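Local coordinates for gram-negative insecticidal protein (Chromobacterium piscinae, PDB 6FBM) that is an insecticidal toxin of the MACPF and beta-tripod families, probably acting by forming pores in membranes of target cells, at residues 314-326 with 369-383. Residues are numbered along the deposited sequence; the frame is centred on the assembly and turned at random.
Sequences VDKVLLMDARPPM and GHAPIFKDLFDLGVL
One water ties V317 to the type I turn D376-D379: it donates to V317 O and D376 OD1 and accepts from F378 N, 2.7 Å from the water oxygen. D376 OD1 is held a second time by L380 N, which comes from above the carboxylate plane; the D376 carboxylate thus links the water to the backbone just beyond the turn. These groups close one end of an antiparallel strand pair, 318-321 with 373-376, the two inner strands of a mixed four-stranded sheet in the C-terminal part of the toxin. L319 and K375 exchange two backbone hydrogen bonds, as do D321 and I373, the D321 N to I373 O bond being nearly straight (172°). Between them, M320 and F374 lie side by side on one face. With CG anti to the backbone N (chi1 -168°) and a bend at chi3, the M320 thioether settles obliquely against the ring, SD 3.4 Å from F374 CE1, a Met-aromatic contact. On the other face Y352 of strand 352-354, which pairs with 373-376, touches L319, D321, I373 and K375. Near the water, the F378 ring turns its edge to V317 CA, and V314 CG1 reaches F378 CE2 at 3.5 Å. At the far end R323 CA sits over one face of the H370 ring, a CH-pi contact, and the ring, in its own plane, gives ND1 to P324 O at 2.9 Å, with a bent N-H...O angle of 137°.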
# COMPACT_ATOMS: atom_id res chain seq x y z
N VAL A 314 -11.85 -36.02 38.77
CA VAL A 314 -11.87 -37.47 38.64
C VAL A 314 -10.75 -37.94 39.56
O VAL A 314 -9.59 -37.97 39.18
CB VAL A 314 -11.60 -37.90 37.19
CG1 VAL A 314 -11.39 -39.40 37.08
CG2 VAL A 314 -12.76 -37.46 36.31
N ASP A 315 -11.11 -38.29 40.79
CA ASP A 315 -10.19 -38.90 41.76
C ASP A 315 -10.02 -40.41 41.54
O ASP A 315 -8.96 -40.96 41.87
CB ASP A 315 -10.70 -38.63 43.18
CG ASP A 315 -10.69 -37.17 43.54
OD1 ASP A 315 -9.62 -36.54 43.46
OD2 ASP A 315 -11.74 -36.67 43.95
N LYS A 316 -11.03 -41.06 40.97
CA LYS A 316 -11.02 -42.48 40.76
C LYS A 316 -10.27 -42.76 39.46
O LYS A 316 -10.86 -42.76 38.37
CB LYS A 316 -12.46 -43.02 40.68
CG LYS A 316 -13.38 -42.69 41.86
CD LYS A 316 -13.31 -43.74 42.92
CE LYS A 316 -13.92 -43.33 44.26
NZ LYS A 316 -15.37 -43.69 44.35
N VAL A 317 -8.96 -42.99 39.57
CA VAL A 317 -8.10 -43.12 38.38
C VAL A 317 -7.56 -44.49 38.09
O VAL A 317 -6.92 -44.70 37.05
CB VAL A 317 -6.92 -42.13 38.44
CG1 VAL A 317 -7.45 -40.72 38.36
CG2 VAL A 317 -6.05 -42.34 39.70
N LEU A 318 -7.83 -45.44 38.99
CA LEU A 318 -7.48 -46.83 38.76
C LEU A 318 -8.74 -47.60 38.52
O LEU A 318 -9.64 -47.62 39.34
CB LEU A 318 -6.71 -47.38 39.95
CG LEU A 318 -5.31 -46.80 40.16
CD1 LEU A 318 -4.67 -47.34 41.45
CD2 LEU A 318 -4.41 -47.10 38.97
N LEU A 319 -8.78 -48.26 37.37
CA LEU A 319 -9.86 -49.13 37.01
C LEU A 319 -9.51 -50.50 37.54
O LEU A 319 -8.53 -51.11 37.10
CB LEU A 319 -9.98 -49.14 35.49
CG LEU A 319 -11.12 -49.88 34.81
CD1 LEU A 319 -12.48 -49.41 35.28
CD2 LEU A 319 -10.96 -49.72 33.31
N MET A 320 -10.31 -50.99 38.49
CA MET A 320 -10.10 -52.30 39.12
C MET A 320 -10.95 -53.41 38.49
O MET A 320 -12.14 -53.24 38.16
CB MET A 320 -10.43 -52.22 40.60
CG MET A 320 -9.99 -53.41 41.39
SD MET A 320 -10.15 -53.14 43.17
CE MET A 320 -11.93 -52.99 43.36
N ASP A 321 -10.33 -54.57 38.37
CA ASP A 321 -11.02 -55.82 38.15
C ASP A 321 -10.68 -56.68 39.37
O ASP A 321 -9.55 -57.14 39.52
CB ASP A 321 -10.54 -56.44 36.83
CG ASP A 321 -11.12 -57.81 36.58
OD1 ASP A 321 -11.82 -58.33 37.47
OD2 ASP A 321 -10.83 -58.39 35.53
N ALA A 322 -11.67 -56.86 40.26
CA ALA A 322 -11.45 -57.52 41.55
C ALA A 322 -11.47 -59.05 41.46
O ALA A 322 -11.00 -59.71 42.39
CB ALA A 322 -12.47 -57.05 42.60
N ARG A 323 -12.00 -59.61 40.36
CA ARG A 323 -12.11 -61.06 40.21
C ARG A 323 -11.49 -61.52 38.88
O ARG A 323 -12.17 -62.11 38.03
CB ARG A 323 -13.58 -61.53 40.28
CG ARG A 323 -14.42 -61.14 41.51
CD ARG A 323 -15.87 -61.45 41.19
NE ARG A 323 -16.83 -61.15 42.27
CZ ARG A 323 -17.28 -59.93 42.60
NH1 ARG A 323 -16.88 -58.82 41.97
NH2 ARG A 323 -18.18 -59.81 43.60
N PRO A 324 -10.17 -61.27 38.68
CA PRO A 324 -9.54 -61.80 37.49
C PRO A 324 -9.26 -63.31 37.62
O PRO A 324 -9.35 -63.86 38.74
CB PRO A 324 -8.23 -61.02 37.43
CG PRO A 324 -7.87 -60.82 38.85
CD PRO A 324 -9.18 -60.61 39.56
N PRO A 325 -8.91 -63.96 36.51
CA PRO A 325 -8.52 -65.36 36.62
C PRO A 325 -7.26 -65.52 37.46
O PRO A 325 -6.29 -64.81 37.23
CB PRO A 325 -8.28 -65.79 35.17
CG PRO A 325 -8.98 -64.79 34.33
CD PRO A 325 -8.93 -63.50 35.12
N MET A 326 -7.27 -66.44 38.42
CA MET A 326 -6.11 -66.71 39.25
C MET A 326 -5.44 -67.99 38.78
O MET A 326 -6.10 -69.01 38.60
CB MET A 326 -6.52 -66.82 40.72
CG MET A 326 -7.22 -65.59 41.24
SD MET A 326 -6.24 -64.08 41.22
CE MET A 326 -4.87 -64.52 42.27
N GLY A 369 -9.19 -67.03 46.98
CA GLY A 369 -9.69 -65.71 46.67
C GLY A 369 -9.08 -65.15 45.39
O GLY A 369 -8.46 -65.87 44.59
N HIS A 370 -9.22 -63.84 45.23
CA HIS A 370 -8.74 -63.13 44.08
C HIS A 370 -7.85 -61.97 44.50
O HIS A 370 -8.12 -61.29 45.48
CB HIS A 370 -9.92 -62.62 43.25
CG HIS A 370 -10.72 -63.73 42.64
ND1 HIS A 370 -10.44 -64.23 41.38
CD2 HIS A 370 -11.78 -64.42 43.10
CE1 HIS A 370 -11.31 -65.19 41.10
NE2 HIS A 370 -12.13 -65.32 42.13
N ALA A 371 -6.78 -61.77 43.73
CA ALA A 371 -5.94 -60.60 43.82
C ALA A 371 -6.40 -59.65 42.74
O ALA A 371 -6.41 -60.00 41.58
CB ALA A 371 -4.48 -60.95 43.61
N PRO A 372 -6.77 -58.41 43.11
CA PRO A 372 -7.22 -57.50 42.09
C PRO A 372 -6.09 -57.06 41.12
O PRO A 372 -4.89 -57.11 41.45
CB PRO A 372 -7.76 -56.33 42.90
CG PRO A 372 -6.99 -56.34 44.16
CD PRO A 372 -6.61 -57.76 44.43
N ILE A 373 -6.51 -56.66 39.93
CA ILE A 373 -5.65 -56.04 38.95
C ILE A 373 -6.21 -54.67 38.60
O ILE A 373 -7.40 -54.42 38.74
CB ILE A 373 -5.44 -56.92 37.69
CG1 ILE A 373 -6.76 -57.29 37.01
CG2 ILE A 373 -4.68 -58.17 38.10
CD1 ILE A 373 -6.61 -58.18 35.79
N PHE A 374 -5.32 -53.76 38.24
CA PHE A 374 -5.66 -52.34 38.09
C PHE A 374 -5.15 -51.83 36.77
O PHE A 374 -4.11 -52.26 36.29
CB PHE A 374 -5.07 -51.53 39.22
CG PHE A 374 -5.56 -51.94 40.58
CD1 PHE A 374 -6.71 -51.39 41.10
CD2 PHE A 374 -4.87 -52.85 41.33
CE1 PHE A 374 -7.17 -51.75 42.36
CE2 PHE A 374 -5.32 -53.21 42.60
CZ PHE A 374 -6.46 -52.65 43.12
N LYS A 375 -5.91 -50.92 36.17
CA LYS A 375 -5.56 -50.33 34.90
C LYS A 375 -5.47 -48.81 35.05
O LYS A 375 -6.34 -48.18 35.65
CB LYS A 375 -6.60 -50.70 33.85
CG LYS A 375 -6.40 -49.97 32.53
CD LYS A 375 -7.24 -50.57 31.42
CE LYS A 375 -7.09 -49.78 30.12
NZ LYS A 375 -7.36 -50.65 28.95
N ASP A 376 -4.41 -48.24 34.48
CA ASP A 376 -4.22 -46.81 34.44
C ASP A 376 -5.09 -46.23 33.32
O ASP A 376 -4.63 -46.02 32.21
CB ASP A 376 -2.72 -46.52 34.23
CG ASP A 376 -2.35 -45.06 34.54
OD1 ASP A 376 -3.26 -44.20 34.65
OD2 ASP A 376 -1.13 -44.80 34.70
N LEU A 377 -6.36 -45.99 33.63
CA LEU A 377 -7.39 -45.69 32.59
C LEU A 377 -7.07 -44.43 31.77
O LEU A 377 -7.10 -44.46 30.53
CB LEU A 377 -8.76 -45.49 33.23
CG LEU A 377 -9.95 -45.27 32.28
CD1 LEU A 377 -9.96 -46.20 31.06
CD2 LEU A 377 -11.26 -45.44 33.07
N PHE A 378 -6.73 -43.35 32.49
CA PHE A 378 -6.45 -42.05 31.89
C PHE A 378 -4.97 -41.84 31.55
O PHE A 378 -4.59 -40.73 31.19
CB PHE A 378 -6.94 -40.97 32.85
CG PHE A 378 -8.34 -41.20 33.34
CD1 PHE A 378 -9.40 -41.10 32.46
CD2 PHE A 378 -8.58 -41.58 34.63
CE1 PHE A 378 -10.70 -41.36 32.87
CE2 PHE A 378 -9.87 -41.85 35.07
CZ PHE A 378 -10.94 -41.72 34.19
N ASP A 379 -4.16 -42.90 31.67
CA ASP A 379 -2.77 -42.90 31.24
C ASP A 379 -2.02 -41.78 31.94
O ASP A 379 -1.34 -40.96 31.32
CB ASP A 379 -2.68 -42.78 29.70
CG ASP A 379 -1.27 -42.91 29.16
OD1 ASP A 379 -0.44 -43.61 29.76
OD2 ASP A 379 -1.01 -42.27 28.11
N LEU A 380 -2.20 -41.72 33.25
CA LEU A 380 -1.58 -40.70 34.08
C LEU A 380 -0.21 -41.06 34.61
O LEU A 380 0.41 -40.24 35.25
CB LEU A 380 -2.48 -40.43 35.28
CG LEU A 380 -3.90 -40.01 34.99
CD1 LEU A 380 -4.71 -39.91 36.25
CD2 LEU A 380 -3.89 -38.70 34.25
N GLY A 381 0.25 -42.29 34.37
CA GLY A 381 1.46 -42.83 34.99
C GLY A 381 1.36 -43.12 36.47
O GLY A 381 2.38 -43.12 37.17
N VAL A 382 0.15 -43.38 36.97
CA VAL A 382 -0.03 -43.81 38.38
C VAL A 382 0.43 -45.24 38.66
O VAL A 382 0.71 -45.58 39.81
CB VAL A 382 -1.48 -43.66 38.87
CG1 VAL A 382 -1.89 -42.20 38.91
CG2 VAL A 382 -2.46 -44.43 38.01
N LEU A 383 0.43 -46.07 37.61
CA LEU A 383 1.04 -47.38 37.64
C LEU A 383 2.32 -47.27 36.89
O LEU A 383 2.36 -46.74 35.78
CB LEU A 383 0.15 -48.41 36.96
CG LEU A 383 -1.26 -48.58 37.55
CD1 LEU A 383 -2.03 -49.61 36.77
CD2 LEU A 383 -1.19 -48.94 39.04
O HOH W 1 -5.73 -43.13 35.02